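Local coordinates for protein short Chain Dehydrogenase yciK (Salmonella enterica subsp. enterica serovar Typhimurium, PDB 3IAH) that probably acts as an NADP-dependent oxidoreductase of the short-chain dehydrogenase family, perhaps reducing an oxoacyl group carried by acyl carrier protein, at residues A[4-9]-A[228-233]; A[70-75]-A[83-88]; A[141-146]-A[187-192]. All coordinates share one frame; numbering follows the deposited sequence.

Contact 1 of 3, residues A[4-9]-A[228-233]; sequences MHYQPK and YLWLMG
Leu229 O, on the helical turn whose residues meet Tyr6, is gripped by two amides: Gly233 N lies 3.0 Å from it, and Met232 N makes a second, weak bond. Residues 4-9 of the N-terminal tail lie alongside this turn. Tyr6 carries the contact. Its CG stands anti to the backbone nitrogen (chi1 -170°), which swings the phenol ring in against the helix. There the indole of Trp230 meets it in a T-shaped pair, the tryptophan edge pointing into the tyrosine face, with planes at 86° and the centroids of the Tyr6 ring and the Trp230 five-membered ring 4.9 Å apart. Trp230 CD1 stands 3.7 Å above the middle of the phenol ring. On the opposite face sits Pro8 CD, nearer the rim, so the ring lies between Pro8 of its own segment and Trp230 of the helix. Trp230 CB adds a CH-pi contact over the same face as the indole. Selenomethionine Met4 closes one flank, its CE 3.5 Å from Trp230 CB. Tyr6 OH hydrogen-bonds Asp235 OD2, just beyond Gly233. An extension ahead of strand 17-21 is thus folded back over the outer side of helix 225-232; that helix packs with Leu229 on Thr34 and Tyr35 of helix 26-37, with Trp230 edge-to-face on Phe244 of strand 243-245, and with Leu231 against strands 149-153 and 192-197.

Contact 2 of 3, residues A[70-75]-A[83-88]; sequences FTLDLL and RQVADR. With NAP (NADP nicotinamide-adenine-dinucleotide phosphate), chain C.
Phe70, with CG anti to its carbonyl carbon (chi1 -63°), and Val85, with CG1 anti to its own nitrogen (chi1 178°), turn their side chains toward each other between strand and helix. This is a beta-alpha unit of the Rossmann fold: strand 68-71, an edge strand of the sheet within this chain, runs out into a cofactor-binding loop, and helix 79-92 returns beside it. Val85 divides its two methyls between the strand-side residues: CG1 lies 4.2 Å from Phe70 CB, while CG2 touches Leu72 CD1 at 4.0 Å. One helical turn on, the base of Arg88 borders the Phe70 ring, with CB 3.9 Å from CE1. The rest of the arginine chain bends back past the phenylalanine in the opposite direction, its guanidinium 14° from parallel to the ring, but the two groups are offset and do not stack. Beyond Leu72 the loop turns polar and holds the adenine of NADP. Asp73 OD2 accepts from N6A of the cofactor at 3.0 Å and also from Leu75 N at 2.9 Å, the latter closing an Asx turn that fixes the carboxylate. Leu74 N in turn donates to adenine N1A over 3.0 Å. Amino group and ring nitrogen are thus read as a pair, much as in other classical short-chain dehydrogenases, where an aspartate at this place contacts the adenine. On the helix's outer side, Arg83 NH1 makes a straight hydrogen bond, part of a salt bridge, to Asp87 OD2, 3.0 Å away and within the guanidinium plane.

Contact 3 of 3, residues A[141-146]-A[187-192]; sequences LLLKSD and QNRSLR
Leu143, in one of its two deposited conformers, lays its methyls over a face of the Arg189 guanidinium, CD1 3.9 Å from Arg189 NH1 and CD2 3.8 Å above the plane, toward its rim. The two side chains cross at about a right angle. In the Rossmann fold this joins two connections that lead into neighbouring parallel strands: the turn at the end region of helix 117-142 feeds strand 149-153, and the segment after helix 166-186 feeds strand 192-197. Residues 142 to 145 form a type I turn. Leu191 packs against it, its CD1 4.2 Å from Leu142 CB, and also meets Leu150 and Tyr186. No direct hydrogen bond links the two segments; water does the work. Ser190 OG sits between its backbone nitrogen and carbonyl carbon (chi1 60°), and from there it deals with two waters. To one it donates over a short 2.5 Å, and that water donates hydrogen bonds to Leu142 O and Ser145 O, the latter 3.1 Å from it. From the other it accepts, at 3.2 Å, while the same water donates to Leu143 O. Through the two waters, three carbonyls are linked to the one hydroxyl. Ser145 turns its own hydroxyl elsewhere, to Asp97 and the amide of Ala147. A third water joins the backbones farther along, donating to Asp146 O at 2.7 Å and to Ser190 O at 3.2 Å.

Overall arrangement
Contact 2 is the buried one, contact 3 is partly buried and contact 1 lies at the surface. Contacts 1 and 2 sit on opposite sides of the chain's centre, about 28 Å apart between centres, and of the three only contact 2 reaches NADP. Chemistry follows place: aromatic packing fastens the N-terminal tail in contact 1, aliphatic packing gives way to adenine recognition in contact 2, and waters bridge two connecting loops in contact 3. Contact 3 touches both others. Arg192 NH1 forms a weak hydrogen bond with Leu231 O in helix 225-232 of contact 1, and Leu141 CD1 packs against Ala86 O in helix 79-92 of contact 2.

Contact 1 of 3, residues A[4-9]-A[228-233]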
loop_
_atom_site.group_PDB
_atom_site.type_symbol
_atom_site.label_atom_id
_atom_site.label_comp_id
_atom_site.label_asym_id
_atom_site.label_seq_id
_atom_site.Cartn_x
_atom_site.Cartn_y
_atom_site.Cartn_z
HETATM N N MSE A 4 19.421 -21.667 -0.938
HETATM C CA MSE A 4 18.420 -22.133 -1.942
HETATM C C MSE A 4 19.138 -22.889 -3.060
HETATM O O MSE A 4 19.595 -22.291 -4.044
HETATM C CB MSE A 4 17.638 -20.942 -2.497
HETATM C CG MSE A 4 16.533 -21.299 -3.485
HETATM SE SE MSE A 4 15.264 -22.608 -2.762
HETATM C CE MSE A 4 13.887 -22.471 -4.147
ATOM N N HIS A 5 19.208 -24.209 -2.908
ATOM C CA HIS A 5 19.907 -25.067 -3.860
ATOM C C HIS A 5 18.990 -25.756 -4.869
ATOM O O HIS A 5 19.385 -26.742 -5.489
ATOM C CB HIS A 5 20.652 -26.153 -3.083
ATOM C CG HIS A 5 21.495 -25.631 -1.960
ATOM N ND1 HIS A 5 22.792 -25.200 -2.139
ATOM C CD2 HIS A 5 21.233 -25.496 -0.638
ATOM C CE1 HIS A 5 23.290 -24.813 -0.977
ATOM N NE2 HIS A 5 22.365 -24.983 -0.049
ATOM N N TYR A 6 17.780 -25.241 -5.042
ATOM C CA TYR A 6 16.809 -25.842 -5.960
ATOM C C TYR A 6 17.398 -26.019 -7.368
ATOM O O TYR A 6 17.857 -25.066 -7.982
ATOM C CB TYR A 6 15.529 -25.004 -5.968
ATOM C CG TYR A 6 14.348 -25.606 -6.687
ATOM C CD1 TYR A 6 13.753 -26.787 -6.225
ATOM C CD2 TYR A 6 13.773 -24.967 -7.771
ATOM C CE1 TYR A 6 12.644 -27.334 -6.865
ATOM C CE2 TYR A 6 12.662 -25.508 -8.419
ATOM C CZ TYR A 6 12.103 -26.683 -7.964
ATOM O OH TYR A 6 11.007 -27.191 -8.612
ATOM N N GLN A 7 17.403 -27.263 -7.835
ATOM C CA GLN A 7 17.920 -27.638 -9.148
ATOM C C GLN A 7 16.951 -28.622 -9.781
ATOM O O GLN A 7 17.210 -29.833 -9.816
ATOM C CB GLN A 7 19.291 -28.297 -9.020
ATOM C CG GLN A 7 20.397 -27.390 -8.567
ATOM C CD GLN A 7 21.711 -28.140 -8.412
ATOM O OE1 GLN A 7 21.762 -29.370 -8.511
ATOM N NE2 GLN A 7 22.782 -27.399 -8.164
ATOM N N PRO A 8 15.831 -28.105 -10.300
ATOM C CA PRO A 8 14.830 -28.981 -10.901
ATOM C C PRO A 8 15.233 -29.548 -12.252
ATOM O O PRO A 8 16.185 -29.073 -12.868
ATOM C CB PRO A 8 13.634 -28.045 -11.085
ATOM C CG PRO A 8 14.249 -26.695 -11.296
ATOM C CD PRO A 8 15.475 -26.676 -10.430
ATOM N N LYS A 9 14.497 -30.560 -12.703
ATOM C CA LYS A 9 14.738 -31.162 -14.012
ATOM C C LYS A 9 14.422 -30.074 -15.044
ATOM O O LYS A 9 13.595 -29.198 -14.791
ATOM C CB LYS A 9 13.844 -32.378 -14.244
ATOM C CG LYS A 9 14.065 -33.553 -13.277
ATOM C CD LYS A 9 13.158 -34.743 -13.630
ATOM C CE LYS A 9 13.244 -35.876 -12.605
ATOM N NZ LYS A 9 14.613 -36.447 -12.470
ATOM N N TYR A 228 12.397 -18.313 -8.465
ATOM C CA TYR A 228 11.435 -18.034 -9.536
ATOM C C TYR A 228 10.876 -19.325 -10.141
ATOM O O TYR A 228 9.672 -19.418 -10.397
ATOM C CB TYR A 228 12.039 -17.105 -10.595
ATOM C CG TYR A 228 12.079 -15.656 -10.124
ATOM C CD1 TYR A 228 11.088 -14.765 -10.507
ATOM C CD2 TYR A 228 13.067 -15.195 -9.243
ATOM C CE1 TYR A 228 11.086 -13.462 -10.064
ATOM C CE2 TYR A 228 13.075 -13.875 -8.797
ATOM C CZ TYR A 228 12.068 -13.012 -9.212
ATOM O OH TYR A 228 12.036 -11.682 -8.795
ATOM N N LEU A 229 11.754 -20.300 -10.370
ATOM C CA LEU A 229 11.354 -21.613 -10.898
ATOM C C LEU A 229 10.533 -22.362 -9.860
ATOM O O LEU A 229 9.469 -22.912 -10.176
ATOM C CB LEU A 229 12.576 -22.447 -11.273
ATOM C CG LEU A 229 13.332 -21.989 -12.523
ATOM C CD1 LEU A 229 14.743 -22.552 -12.571
ATOM C CD2 LEU A 229 12.518 -22.369 -13.762
ATOM N N TRP A 230 11.027 -22.375 -8.623
ATOM C CA TRP A 230 10.343 -23.057 -7.526
ATOM C C TRP A 230 8.886 -22.646 -7.376
ATOM O O TRP A 230 8.008 -23.505 -7.255
ATOM C CB TRP A 230 11.094 -22.846 -6.194
ATOM C CG TRP A 230 10.494 -23.607 -5.034
ATOM C CD1 TRP A 230 10.628 -24.939 -4.768
ATOM C CD2 TRP A 230 9.693 -23.067 -3.978
ATOM N NE1 TRP A 230 9.944 -25.266 -3.616
ATOM C CE2 TRP A 230 9.362 -24.133 -3.113
ATOM C CE3 TRP A 230 9.214 -21.787 -3.683
ATOM C CZ2 TRP A 230 8.578 -23.954 -1.975
ATOM C CZ3 TRP A 230 8.428 -21.611 -2.546
ATOM C CH2 TRP A 230 8.126 -22.688 -1.710
ATOM N N LEU A 231 8.630 -21.343 -7.386
ATOM C CA LEU A 231 7.264 -20.824 -7.244
ATOM C C LEU A 231 6.306 -21.170 -8.387
ATOM O O LEU A 231 5.107 -21.191 -8.171
ATOM C CB LEU A 231 7.261 -19.311 -7.005
ATOM C CG LEU A 231 7.500 -18.860 -5.575
ATOM C CD1 LEU A 231 7.550 -17.339 -5.522
ATOM C CD2 LEU A 231 6.365 -19.405 -4.665
HETATM N N MSE A 232 6.836 -21.437 -9.579
HETATM C CA MSE A 232 6.008 -21.806 -10.737
HETATM C C MSE A 232 5.829 -23.328 -10.917
HETATM O O MSE A 232 4.884 -23.768 -11.587
HETATM C CB MSE A 232 6.583 -21.201 -12.021
HETATM C CG MSE A 232 6.501 -19.697 -12.090
HETATM SE SE MSE A 232 4.644 -19.096 -11.836
HETATM C CE MSE A 232 4.927 -17.200 -12.070
ATOM N N GLY A 233 6.724 -24.124 -10.328
ATOM C CA GLY A 233 6.652 -25.590 -10.436
ATOM C C GLY A 233 5.832 -26.249 -9.330
ATOM O O GLY A 233 5.463 -25.608 -8.328
#

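Contact 2 of 3, residues A[70-75]-A[83-88]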
loop_
_atom_site.group_PDB
_atom_site.type_symbol
_atom_site.label_atom_id
_atom_site.label_comp_id
_atom_site.label_asym_id
_atom_site.label_seq_id
_atom_site.Cartn_x
_atom_site.Cartn_y
_atom_site.Cartn_z
ATOM N N PHE A 70 2.668 -9.340 -25.669
ATOM C CA PHE A 70 1.568 -8.395 -25.719
ATOM C C PHE A 70 2.029 -7.082 -25.103
ATOM O O PHE A 70 2.727 -7.072 -24.085
ATOM C CB PHE A 70 0.326 -8.939 -24.986
ATOM C CG PHE A 70 -0.244 -10.177 -25.599
ATOM C CD1 PHE A 70 -1.256 -10.099 -26.559
ATOM C CD2 PHE A 70 0.232 -11.431 -25.234
ATOM C CE1 PHE A 70 -1.783 -11.254 -27.135
ATOM C CE2 PHE A 70 -0.283 -12.584 -25.801
ATOM C CZ PHE A 70 -1.297 -12.498 -26.762
ATOM N N THR A 71 1.679 -5.970 -25.734
ATOM C CA THR A 71 2.054 -4.679 -25.188
ATOM C C THR A 71 0.905 -4.170 -24.320
ATOM O O THR A 71 -0.270 -4.250 -24.705
ATOM C CB THR A 71 2.393 -3.641 -26.266
ATOM O OG1 THR A 71 1.252 -3.429 -27.096
ATOM C CG2 THR A 71 3.555 -4.124 -27.117
ATOM N N LEU A 72 1.267 -3.661 -23.148
ATOM C CA LEU A 72 0.330 -3.115 -22.183
ATOM C C LEU A 72 1.113 -2.156 -21.301
ATOM O O LEU A 72 1.980 -2.579 -20.537
ATOM C CB LEU A 72 -0.281 -4.217 -21.304
ATOM C CG LEU A 72 -1.329 -3.764 -20.276
ATOM C CD1 LEU A 72 -2.543 -3.168 -20.983
ATOM C CD2 LEU A 72 -1.764 -4.926 -19.362
ATOM N N ASP A 73 0.821 -0.869 -21.401
ATOM C CA ASP A 73 1.518 0.109 -20.585
ATOM C C ASP A 73 0.705 0.253 -19.307
ATOM O O ASP A 73 -0.427 0.742 -19.333
ATOM C CB ASP A 73 1.670 1.421 -21.336
ATOM C CG ASP A 73 2.503 2.445 -20.573
ATOM O OD1 ASP A 73 3.132 3.286 -21.245
ATOM O OD2 ASP A 73 2.563 2.400 -19.321
ATOM N N LEU A 74 1.289 -0.181 -18.196
ATOM C CA LEU A 74 0.624 -0.152 -16.884
ATOM C C LEU A 74 0.379 1.246 -16.323
ATOM O O LEU A 74 -0.468 1.419 -15.457
ATOM C CB LEU A 74 1.425 -0.986 -15.883
ATOM C CG LEU A 74 1.557 -2.489 -16.199
ATOM C CD1 LEU A 74 2.677 -3.146 -15.401
ATOM C CD2 LEU A 74 0.252 -3.216 -15.983
ATOM N N LEU A 75 1.110 2.236 -16.823
ATOM C CA LEU A 75 0.970 3.595 -16.352
ATOM C C LEU A 75 -0.223 4.275 -17.011
ATOM O O LEU A 75 -0.839 5.156 -16.426
ATOM C CB LEU A 75 2.263 4.374 -16.652
ATOM C CG LEU A 75 2.390 5.803 -16.160
ATOM C CD1 LEU A 75 2.197 5.892 -14.656
ATOM C CD2 LEU A 75 3.761 6.399 -16.585
ATOM N N ARG A 83 -8.784 -6.068 -19.690
ATOM C CA ARG A 83 -9.717 -7.106 -20.127
ATOM C C ARG A 83 -9.473 -7.474 -21.602
ATOM O O ARG A 83 -9.587 -8.636 -21.976
ATOM C CB ARG A 83 -11.171 -6.684 -19.849
ATOM C CG ARG A 83 -12.257 -7.599 -20.409
ATOM C CD ARG A 83 -11.980 -9.094 -20.203
ATOM N NE ARG A 83 -11.734 -9.557 -18.834
ATOM C CZ ARG A 83 -11.355 -10.804 -18.536
ATOM N NH1 ARG A 83 -11.163 -11.711 -19.504
ATOM N NH2 ARG A 83 -11.161 -11.157 -17.282
ATOM N N GLN A 84 -9.149 -6.485 -22.431
ATOM C CA GLN A 84 -8.876 -6.747 -23.841
ATOM C C GLN A 84 -7.648 -7.649 -23.983
ATOM O O GLN A 84 -7.644 -8.544 -24.825
ATOM C CB GLN A 84 -8.737 -5.443 -24.629
ATOM C CG GLN A 84 -10.080 -4.718 -24.808
ATOM C CD GLN A 84 -9.963 -3.345 -25.458
ATOM O OE1 GLN A 84 -8.889 -2.735 -25.484
ATOM N NE2 GLN A 84 -11.084 -2.840 -25.960
ATOM N N VAL A 85 -6.624 -7.430 -23.158
ATOM C CA VAL A 85 -5.413 -8.275 -23.210
ATOM C C VAL A 85 -5.752 -9.691 -22.714
ATOM O O VAL A 85 -5.341 -10.674 -23.318
ATOM C CB VAL A 85 -4.224 -7.673 -22.439
ATOM C CG1 VAL A 85 -3.015 -8.602 -22.491
ATOM C CG2 VAL A 85 -3.853 -6.309 -23.023
ATOM N N ALA A 86 -6.518 -9.793 -21.625
ATOM C CA ALA A 86 -6.917 -11.109 -21.103
ATOM C C ALA A 86 -7.775 -11.827 -22.151
ATOM O O ALA A 86 -7.673 -13.042 -22.310
ATOM C CB ALA A 86 -7.661 -10.977 -19.774
ATOM N N ASP A 87 -8.619 -11.069 -22.858
ATOM C CA ASP A 87 -9.460 -11.622 -23.925
ATOM C C ASP A 87 -8.583 -12.127 -25.073
ATOM O O ASP A 87 -8.866 -13.183 -25.647
ATOM C CB ASP A 87 -10.462 -10.593 -24.456
ATOM C CG ASP A 87 -11.568 -10.279 -23.469
ATOM O OD1 ASP A 87 -12.379 -9.372 -23.758
ATOM O OD2 ASP A 87 -11.632 -10.943 -22.414
ATOM N N ARG A 88 -7.537 -11.366 -25.412
ATOM C CA ARG A 88 -6.606 -11.781 -26.468
ATOM C C ARG A 88 -5.884 -13.058 -26.063
ATOM O O ARG A 88 -5.743 -13.982 -26.864
ATOM C CB ARG A 88 -5.607 -10.679 -26.840
ATOM C CG ARG A 88 -6.188 -9.612 -27.782
ATOM C CD ARG A 88 -5.099 -8.671 -28.333
ATOM N NE ARG A 88 -4.646 -7.664 -27.375
ATOM C CZ ARG A 88 -5.056 -6.392 -27.349
ATOM N NH1 ARG A 88 -4.576 -5.563 -26.425
ATOM N NH2 ARG A 88 -5.931 -5.931 -28.244
HETATM P PA NAP C . 13.983 -3.071 -14.457
HETATM O O1A NAP C . 15.241 -3.547 -15.033
HETATM O O2A NAP C . 13.767 -1.616 -14.533
HETATM O O5B NAP C . 12.715 -3.694 -15.164
HETATM C C5B NAP C . 11.434 -3.192 -14.909
HETATM C C4B NAP C . 10.500 -3.849 -15.915
HETATM O O4B NAP C . 9.220 -3.334 -15.612
HETATM C C3B NAP C . 10.829 -3.496 -17.361
HETATM O O3B NAP C . 10.543 -4.539 -18.266
HETATM C C2B NAP C . 9.903 -2.337 -17.585
HETATM O O2B NAP C . 9.648 -2.054 -18.944
HETATM C C1B NAP C . 8.678 -2.792 -16.769
HETATM N N9A NAP C . 7.878 -1.587 -16.636
HETATM C C8A NAP C . 8.174 -0.416 -16.000
HETATM N N7A NAP C . 7.141 0.430 -16.200
HETATM C C5A NAP C . 6.214 -0.192 -16.961
HETATM C C6A NAP C . 4.989 0.203 -17.471
HETATM N N6A NAP C . 4.526 1.430 -17.224
HETATM N N1A NAP C . 4.248 -0.691 -18.233
HETATM C C2A NAP C . 4.729 -1.958 -18.504
HETATM N N3A NAP C . 5.955 -2.348 -17.998
HETATM C C4A NAP C . 6.675 -1.460 -17.247
HETATM O O3 NAP C . 13.810 -3.480 -12.934
HETATM P PN NAP C . 14.084 -4.810 -12.155
HETATM O O1N NAP C . 14.208 -5.930 -13.130
HETATM O O2N NAP C . 15.100 -4.535 -11.125
HETATM O O5D NAP C . 12.697 -4.911 -11.374
HETATM C C5D NAP C . 11.845 -6.018 -11.499
HETATM C C4D NAP C . 10.994 -6.059 -10.249
HETATM O O4D NAP C . 11.850 -6.353 -9.180
HETATM C C3D NAP C . 10.283 -4.758 -9.880
HETATM O O3D NAP C . 8.952 -5.042 -9.433
HETATM C C2D NAP C . 11.125 -4.209 -8.739
HETATM O O2D NAP C . 10.395 -3.398 -7.866
HETATM C C1D NAP C . 11.577 -5.462 -8.084
HETATM N N1N NAP C . 12.792 -5.408 -7.247
HETATM C C2N NAP C . 14.017 -5.246 -7.852
HETATM C C3N NAP C . 15.159 -5.193 -7.067
HETATM C C7N NAP C . 16.531 -5.034 -7.705
HETATM O O7N NAP C . 17.576 -4.961 -6.810
HETATM N N7N NAP C . 16.683 -4.986 -9.032
HETATM C C4N NAP C . 15.039 -5.306 -5.677
HETATM C C5N NAP C . 13.776 -5.468 -5.074
HETATM C C6N NAP C . 12.665 -5.512 -5.888
HETATM P P2B NAP C . 10.727 -1.353 -19.967
HETATM O O1X NAP C . 9.973 -0.766 -21.099
HETATM O O2X NAP C . 11.474 -0.242 -19.285
HETATM O O3X NAP C . 11.685 -2.354 -20.539
#

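Contact 3 of 3, residues A[141-146]-A[187-192]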
loop_
_atom_site.group_PDB
_atom_site.type_symbol
_atom_site.label_atom_id
_atom_site.label_comp_id
_atom_site.label_asym_id
_atom_site.label_seq_id
_atom_site.Cartn_x
_atom_site.Cartn_y
_atom_site.Cartn_z
ATOM N N LEU A 141 -8.560 -17.100 -16.250
ATOM C CA LEU A 141 -7.565 -17.970 -16.889
ATOM C C LEU A 141 -6.739 -18.713 -15.842
ATOM O O LEU A 141 -6.441 -19.903 -16.018
ATOM C CB LEU A 141 -6.625 -17.192 -17.822
ATOM C CG LEU A 141 -7.144 -16.810 -19.214
ATOM C CD1 LEU A 141 -6.250 -15.737 -19.826
ATOM C CD2 LEU A 141 -7.254 -18.058 -20.120
ATOM N N LEU A 142 -6.357 -18.028 -14.768
ATOM C CA LEU A 142 -5.566 -18.679 -13.689
ATOM C C LEU A 142 -6.335 -19.802 -13.013
ATOM O O LEU A 142 -5.754 -20.832 -12.646
ATOM C CB LEU A 142 -5.090 -17.665 -12.642
ATOM C CG LEU A 142 -3.851 -16.863 -13.029
ATOM C CD1 LEU A 142 -3.708 -15.592 -12.205
ATOM C CD2 LEU A 142 -2.593 -17.733 -12.952
ATOM N N LEU A 143 -7.640 -19.608 -12.859
ATOM C CA LEU A 143 -8.501 -20.606 -12.226
ATOM C C LEU A 143 -8.796 -21.820 -13.121
ATOM O O LEU A 143 -9.432 -22.772 -12.668
ATOM C CB LEU A 143 -9.775 -19.935 -11.728
ATOM C CG LEU A 143 -9.471 -19.079 -10.492
ATOM C CD1 LEU A 143 -10.485 -17.979 -10.262
ATOM C CD2 LEU A 143 -9.322 -19.986 -9.270
ATOM N N LYS A 144 -8.350 -21.782 -14.378
ATOM C CA LYS A 144 -8.534 -22.922 -15.307
ATOM C C LYS A 144 -7.340 -23.872 -15.176
ATOM O O LYS A 144 -7.364 -25.000 -15.672
ATOM C CB LYS A 144 -8.776 -22.473 -16.750
ATOM C CG LYS A 144 -10.116 -21.766 -16.899
ATOM C CD LYS A 144 -10.481 -21.497 -18.339
ATOM C CE LYS A 144 -11.860 -20.856 -18.422
ATOM N NZ LYS A 144 -12.334 -20.694 -19.825
ATOM N N SER A 145 -6.292 -23.411 -14.499
ATOM C CA SER A 145 -5.117 -24.226 -14.236
ATOM C C SER A 145 -5.416 -25.262 -13.139
ATOM O O SER A 145 -6.265 -25.042 -12.281
ATOM C CB SER A 145 -3.960 -23.340 -13.774
ATOM O OG SER A 145 -2.851 -24.116 -13.372
ATOM N N ASP A 146 -4.731 -26.401 -13.186
ATOM C CA ASP A 146 -4.903 -27.436 -12.160
ATOM C C ASP A 146 -4.333 -26.935 -10.826
ATOM O O ASP A 146 -4.780 -27.345 -9.761
ATOM C CB ASP A 146 -4.190 -28.732 -12.548
ATOM C CG ASP A 146 -4.795 -29.398 -13.768
ATOM O OD1 ASP A 146 -5.856 -28.940 -14.244
ATOM O OD2 ASP A 146 -4.207 -30.394 -14.241
ATOM N N GLN A 187 -7.507 -19.599 -0.972
ATOM C CA GLN A 187 -6.898 -20.690 -0.232
ATOM C C GLN A 187 -7.614 -22.046 -0.376
ATOM O O GLN A 187 -6.961 -23.076 -0.284
ATOM C CB GLN A 187 -6.682 -20.322 1.233
ATOM C CG GLN A 187 -7.906 -20.080 2.029
ATOM C CD GLN A 187 -7.564 -19.695 3.448
ATOM O OE1 GLN A 187 -6.759 -20.357 4.110
ATOM N NE2 GLN A 187 -8.196 -18.629 3.938
ATOM N N ASN A 188 -8.925 -22.027 -0.606
ATOM C CA ASN A 188 -9.717 -23.250 -0.818
ATOM C C ASN A 188 -9.918 -23.587 -2.289
ATOM O O ASN A 188 -10.724 -24.462 -2.629
ATOM C CB ASN A 188 -11.073 -23.139 -0.140
ATOM C CG ASN A 188 -10.979 -23.290 1.352
ATOM O OD1 ASN A 188 -10.015 -23.850 1.847
ATOM N ND2 ASN A 188 -11.993 -22.836 2.072
ATOM N N ARG A 189 -9.189 -22.897 -3.153
ATOM C CA ARG A 189 -9.271 -23.132 -4.587
ATOM C C ARG A 189 -7.900 -23.566 -5.101
ATOM O O ARG A 189 -6.965 -23.730 -4.319
ATOM C CB ARG A 189 -9.850 -21.902 -5.274
ATOM C CG ARG A 189 -11.254 -21.616 -4.711
ATOM C CD ARG A 189 -11.957 -20.492 -5.386
ATOM N NE ARG A 189 -12.344 -20.828 -6.752
ATOM C CZ ARG A 189 -12.952 -19.982 -7.579
ATOM N NH1 ARG A 189 -13.268 -20.375 -8.808
ATOM N NH2 ARG A 189 -13.236 -18.744 -7.180
ATOM N N SER A 190 -7.799 -23.743 -6.418
ATOM C CA SER A 190 -6.582 -24.226 -7.079
ATOM C C SER A 190 -5.426 -23.230 -7.226
ATOM O O SER A 190 -4.326 -23.621 -7.604
ATOM C CB SER A 190 -6.962 -24.726 -8.488
ATOM O OG SER A 190 -7.527 -23.646 -9.244
ATOM N N LEU A 191 -5.669 -21.964 -6.907
ATOM C CA LEU A 191 -4.676 -20.927 -7.058
ATOM C C LEU A 191 -3.909 -20.561 -5.780
ATOM O O LEU A 191 -4.513 -20.310 -4.732
ATOM C CB LEU A 191 -5.379 -19.663 -7.587
ATOM C CG LEU A 191 -4.550 -18.406 -7.849
ATOM C CD1 LEU A 191 -3.512 -18.683 -8.938
ATOM C CD2 LEU A 191 -5.447 -17.202 -8.239
ATOM N N ARG A 192 -2.580 -20.515 -5.887
ATOM C CA ARG A 192 -1.712 -20.103 -4.787
ATOM C C ARG A 192 -1.215 -18.704 -5.186
ATOM O O ARG A 192 -1.071 -18.397 -6.378
ATOM C CB ARG A 192 -0.590 -21.100 -4.499
ATOM C CG ARG A 192 0.404 -21.361 -5.614
ATOM C CD ARG A 192 1.274 -22.552 -5.209
ATOM N NE ARG A 192 2.301 -22.878 -6.185
ATOM C CZ ARG A 192 2.091 -23.568 -7.307
ATOM N NH1 ARG A 192 3.107 -23.819 -8.125
ATOM N NH2 ARG A 192 0.874 -23.991 -7.628
HETATM O O HOH W 1 -5.648 -22.530 -10.544
HETATM O O HOH W 2 -10.573 -23.509 -10.360
HETATM O O HOH W 3 -4.609 -26.810 -7.105
#